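Local coordinates for protein O-methyltransferase (Bacillus halodurans, PDB 2GPY) that probably transfers a methyl group from S-adenosylmethionine to a hydroxyl oxygen of a substrate that has not been identified, at residues E27-E32 / Y91-K96. Numbering follows the deposited sequence.
Sequences EREAHE and YEEAHK. With ZN (zinc ion), chain I.
Glu29 and Glu93 reach for each other from opposite directions and share one zinc ion, Glu29 through OE1 and Glu93 through OE2, with NE2 of His97 as a further ligand from the same helix as Glu93. The two binding oxygens lie 2.9 Å apart, Glu29 OE1 to Glu93 OE2, a spacing that fits two ligands of one metal; it is not a hydrogen bond. Their carboxylates are nearly coplanar, the planes only 21° apart. Both side chains get there in the same way: CG stands anti to the backbone N (chi1 -171° in Glu29, -174° in Glu93) and the chain runs on extended, which carries each carboxylate out from its helix into the space between helices 21-32 and 88-100. The two OE2 atoms are modelled too close to be trusted, which leaves the position of Glu29 OE2 doubtful. Two like charges nevertheless meet here, and the zinc probably offsets much of their repulsion. Ile65, in a loop, touches both glutamates. On helix 21-32, His31 holds a second zinc ion, its NE2 2.2 Å from the metal, while Glu27 is tied down by a salt bridge to Arg19 and a hydrogen bond to Tyr67. The arrangement is a Glu-Glu-His zinc site at the surface, joining helix 21-32 to helix 88-100 of the Rossmann-like methyltransferase fold.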
ATOM      1  N   GLU B  27       5.942   9.579  22.939  1.00 39.92           N
ATOM      2  CA  GLU B  27       4.486   9.459  22.824  1.00 40.02           C
ATOM      3  C   GLU B  27       3.764  10.054  24.018  1.00 40.41           C
ATOM      4  O   GLU B  27       2.814  10.818  23.838  1.00 40.42           O
ATOM      5  CB  GLU B  27       4.062   8.007  22.655  1.00 39.89           C
ATOM      6  CG  GLU B  27       4.606   7.391  21.378  1.00 38.62           C
ATOM      7  CD  GLU B  27       4.531   5.893  21.406  1.00 39.76           C
ATOM      8  OE1 GLU B  27       4.243   5.336  22.492  1.00 40.54           O
ATOM      9  OE2 GLU B  27       4.771   5.276  20.365  1.00 41.78           O
ATOM     10  N   ARG B  28       4.192   9.686  25.226  1.00 40.81           N
ATOM     11  CA  ARG B  28       3.600  10.234  26.447  1.00 41.79           C
ATOM     12  C   ARG B  28       3.821  11.739  26.529  1.00 41.09           C
ATOM     13  O   ARG B  28       2.934  12.478  26.962  1.00 41.11           O
ATOM     14  CB  ARG B  28       4.147   9.544  27.701  1.00 41.87           C
ATOM     15  CG  ARG B  28       3.572   8.139  27.936  1.00 43.47           C
ATOM     16  CD  ARG B  28       3.939   7.629  29.351  1.00 44.13           C
ATOM     17  NE  ARG B  28       5.391   7.651  29.568  1.00 49.86           N
ATOM     18  CZ  ARG B  28       6.238   6.709  29.144  1.00 51.40           C
ATOM     19  NH1 ARG B  28       5.796   5.640  28.484  1.00 51.85           N
ATOM     20  NH2 ARG B  28       7.539   6.836  29.380  1.00 52.51           N
ATOM     21  N   GLU B  29       4.988  12.192  26.086  1.00 40.60           N
ATOM     22  CA  GLU B  29       5.311  13.615  26.044  1.00 41.18           C
ATOM     23  C   GLU B  29       4.421  14.432  25.097  1.00 40.53           C
ATOM     24  O   GLU B  29       3.984  15.540  25.434  1.00 41.07           O
ATOM     25  CB  GLU B  29       6.752  13.809  25.607  1.00 41.33           C
ATOM     26  CG  GLU B  29       7.208  15.239  25.756  1.00 44.88           C
ATOM     27  CD  GLU B  29       8.365  15.604  24.851  1.00 48.45           C
ATOM     28  OE1 GLU B  29       9.385  14.876  24.790  1.00 50.24           O
ATOM     29  OE2 GLU B  29       8.251  16.656  24.207  1.00 49.42           O
ATOM     30  N   ALA B  30       4.195  13.902  23.905  1.00 40.53           N
ATOM     31  CA  ALA B  30       3.312  14.524  22.934  1.00 39.62           C
ATOM     32  C   ALA B  30       1.931  14.672  23.550  1.00 39.83           C
ATOM     33  O   ALA B  30       1.308  15.737  23.415  1.00 38.37           O
ATOM     34  CB  ALA B  30       3.243  13.683  21.664  1.00 40.16           C
ATOM     35  N   HIS B  31       1.454  13.607  24.207  1.00 40.00           N
ATOM     36  CA  HIS B  31       0.134  13.623  24.866  1.00 40.91           C
ATOM     37  C   HIS B  31       0.063  14.638  26.000  1.00 41.81           C
ATOM     38  O   HIS B  31      -0.826  15.488  26.009  1.00 42.53           O
ATOM     39  CB  HIS B  31      -0.311  12.223  25.341  1.00 40.55           C
ATOM     40  CG  HIS B  31      -1.530  12.244  26.223  1.00 41.17           C
ATOM     41  ND1 HIS B  31      -1.457  12.070  27.588  1.00 40.52           N
ATOM     42  CD2 HIS B  31      -2.842  12.441  25.941  1.00 39.91           C
ATOM     43  CE1 HIS B  31      -2.668  12.161  28.112  1.00 41.01           C
ATOM     44  NE2 HIS B  31      -3.526  12.391  27.134  1.00 41.35           N
ATOM     45  N   GLU B  32       1.002  14.564  26.943  1.00 42.93           N
ATOM     46  CA  GLU B  32       1.021  15.473  28.087  1.00 43.69           C
ATOM     47  C   GLU B  32       1.177  16.940  27.674  1.00 43.35           C
ATOM     48  O   GLU B  32       0.643  17.840  28.347  1.00 43.28           O
ATOM     49  CB  GLU B  32       2.099  15.075  29.107  1.00 44.62           C
ATOM     50  CG  GLU B  32       3.524  15.314  28.626  1.00 48.25           C
ATOM     51  CD  GLU B  32       4.507  15.698  29.724  1.00 53.25           C
ATOM     52  OE1 GLU B  32       4.150  15.615  30.915  1.00 56.14           O
ATOM     53  OE2 GLU B  32       5.651  16.093  29.387  1.00 56.18           O
ATOM     54  N   TYR B  91      10.802  22.454  16.362  1.00 34.61           N
ATOM     55  CA  TYR B  91      11.978  22.131  15.531  1.00 35.09           C
ATOM     56  C   TYR B  91      13.213  21.802  16.402  1.00 34.90           C
ATOM     57  O   TYR B  91      13.910  20.821  16.137  1.00 34.24           O
ATOM     58  CB  TYR B  91      12.282  23.268  14.541  1.00 36.10           C
ATOM     59  CG  TYR B  91      13.685  23.210  13.990  1.00 36.14           C
ATOM     60  CD1 TYR B  91      14.015  22.356  12.931  1.00 37.48           C
ATOM     61  CD2 TYR B  91      14.693  23.997  14.549  1.00 36.97           C
ATOM     62  CE1 TYR B  91      15.344  22.293  12.441  1.00 37.75           C
ATOM     63  CE2 TYR B  91      15.993  23.937  14.083  1.00 37.12           C
ATOM     64  CZ  TYR B  91      16.313  23.086  13.031  1.00 38.31           C
ATOM     65  OH  TYR B  91      17.624  23.083  12.595  1.00 38.54           O
ATOM     66  N   GLU B  92      13.478  22.638  17.407  1.00 34.84           N
ATOM     67  CA  GLU B  92      14.631  22.457  18.304  1.00 35.17           C
ATOM     68  C   GLU B  92      14.498  21.167  19.085  1.00 35.11           C
ATOM     69  O   GLU B  92      15.475  20.446  19.284  1.00 33.84           O
ATOM     70  CB  GLU B  92      14.798  23.662  19.244  1.00 36.02           C
ATOM     71  CG  GLU B  92      15.184  24.965  18.527  1.00 38.46           C
ATOM     72  CD  GLU B  92      16.588  24.951  17.895  1.00 46.38           C
ATOM     73  OE1 GLU B  92      17.341  23.968  18.071  1.00 49.21           O
ATOM     74  OE2 GLU B  92      16.961  25.955  17.234  1.00 48.90           O
ATOM     75  N   GLU B  93      13.278  20.850  19.508  1.00 35.40           N
ATOM     76  CA  GLU B  93      13.082  19.589  20.228  1.00 36.22           C
ATOM     77  C   GLU B  93      13.272  18.378  19.316  1.00 35.61           C
ATOM     78  O   GLU B  93      13.904  17.379  19.690  1.00 36.10           O
ATOM     79  CB  GLU B  93      11.697  19.536  20.858  1.00 37.33           C
ATOM     80  CG  GLU B  93      11.571  18.280  21.735  1.00 40.20           C
ATOM     81  CD  GLU B  93      10.251  18.152  22.482  1.00 47.46           C
ATOM     82  OE1 GLU B  93       9.534  19.175  22.663  1.00 48.88           O
ATOM     83  OE2 GLU B  93       9.926  17.001  22.898  1.00 48.42           O
ATOM     84  N   ALA B  94      12.671  18.445  18.134  1.00 34.29           N
ATOM     85  CA  ALA B  94      12.809  17.397  17.133  1.00 34.53           C
ATOM     86  C   ALA B  94      14.273  17.160  16.811  1.00 34.69           C
ATOM     87  O   ALA B  94      14.700  16.035  16.669  1.00 34.45           O
ATOM     88  CB  ALA B  94      12.037  17.796  15.858  1.00 33.54           C
ATOM     89  N   HIS B  95      15.055  18.233  16.716  1.00 35.41           N
ATOM     90  CA  HIS B  95      16.464  18.109  16.372  1.00 35.45           C
ATOM     91  C   HIS B  95      17.216  17.318  17.463  1.00 34.85           C
ATOM     92  O   HIS B  95      18.064  16.485  17.160  1.00 33.04           O
ATOM     93  CB  HIS B  95      17.050  19.502  16.170  1.00 38.00           C
ATOM     94  CG  HIS B  95      18.305  19.523  15.363  1.00 44.05           C
ATOM     95  ND1 HIS B  95      19.544  19.730  15.926  1.00 50.90           N
ATOM     96  CD2 HIS B  95      18.514  19.388  14.031  1.00 50.13           C
ATOM     97  CE1 HIS B  95      20.464  19.725  14.976  1.00 53.00           C
ATOM     98  NE2 HIS B  95      19.864  19.516  13.817  1.00 52.34           N
ATOM     99  N   LYS B  96      16.886  17.578  18.725  1.00 33.61           N
ATOM    100  CA  LYS B  96      17.457  16.832  19.844  1.00 33.32           C
ATOM    101  C   LYS B  96      17.035  15.359  19.857  1.00 33.88           C
ATOM    102  O   LYS B  96      17.867  14.466  20.103  1.00 33.78           O
ATOM    103  CB  LYS B  96      17.102  17.498  21.184  1.00 32.93           C
ATOM    104  CG  LYS B  96      17.720  18.883  21.348  1.00 33.33           C
ATOM    105  CD  LYS B  96      17.275  19.533  22.640  1.00 35.31           C
ATOM    106  CE  LYS B  96      17.990  20.868  22.862  1.00 39.34           C
ATOM    107  NZ  LYS B  96      17.254  21.927  22.186  1.00 41.07           N
TER
HETATM  108 ZN    ZN I 303      -5.676  12.762  27.095  0.75 42.08          ZN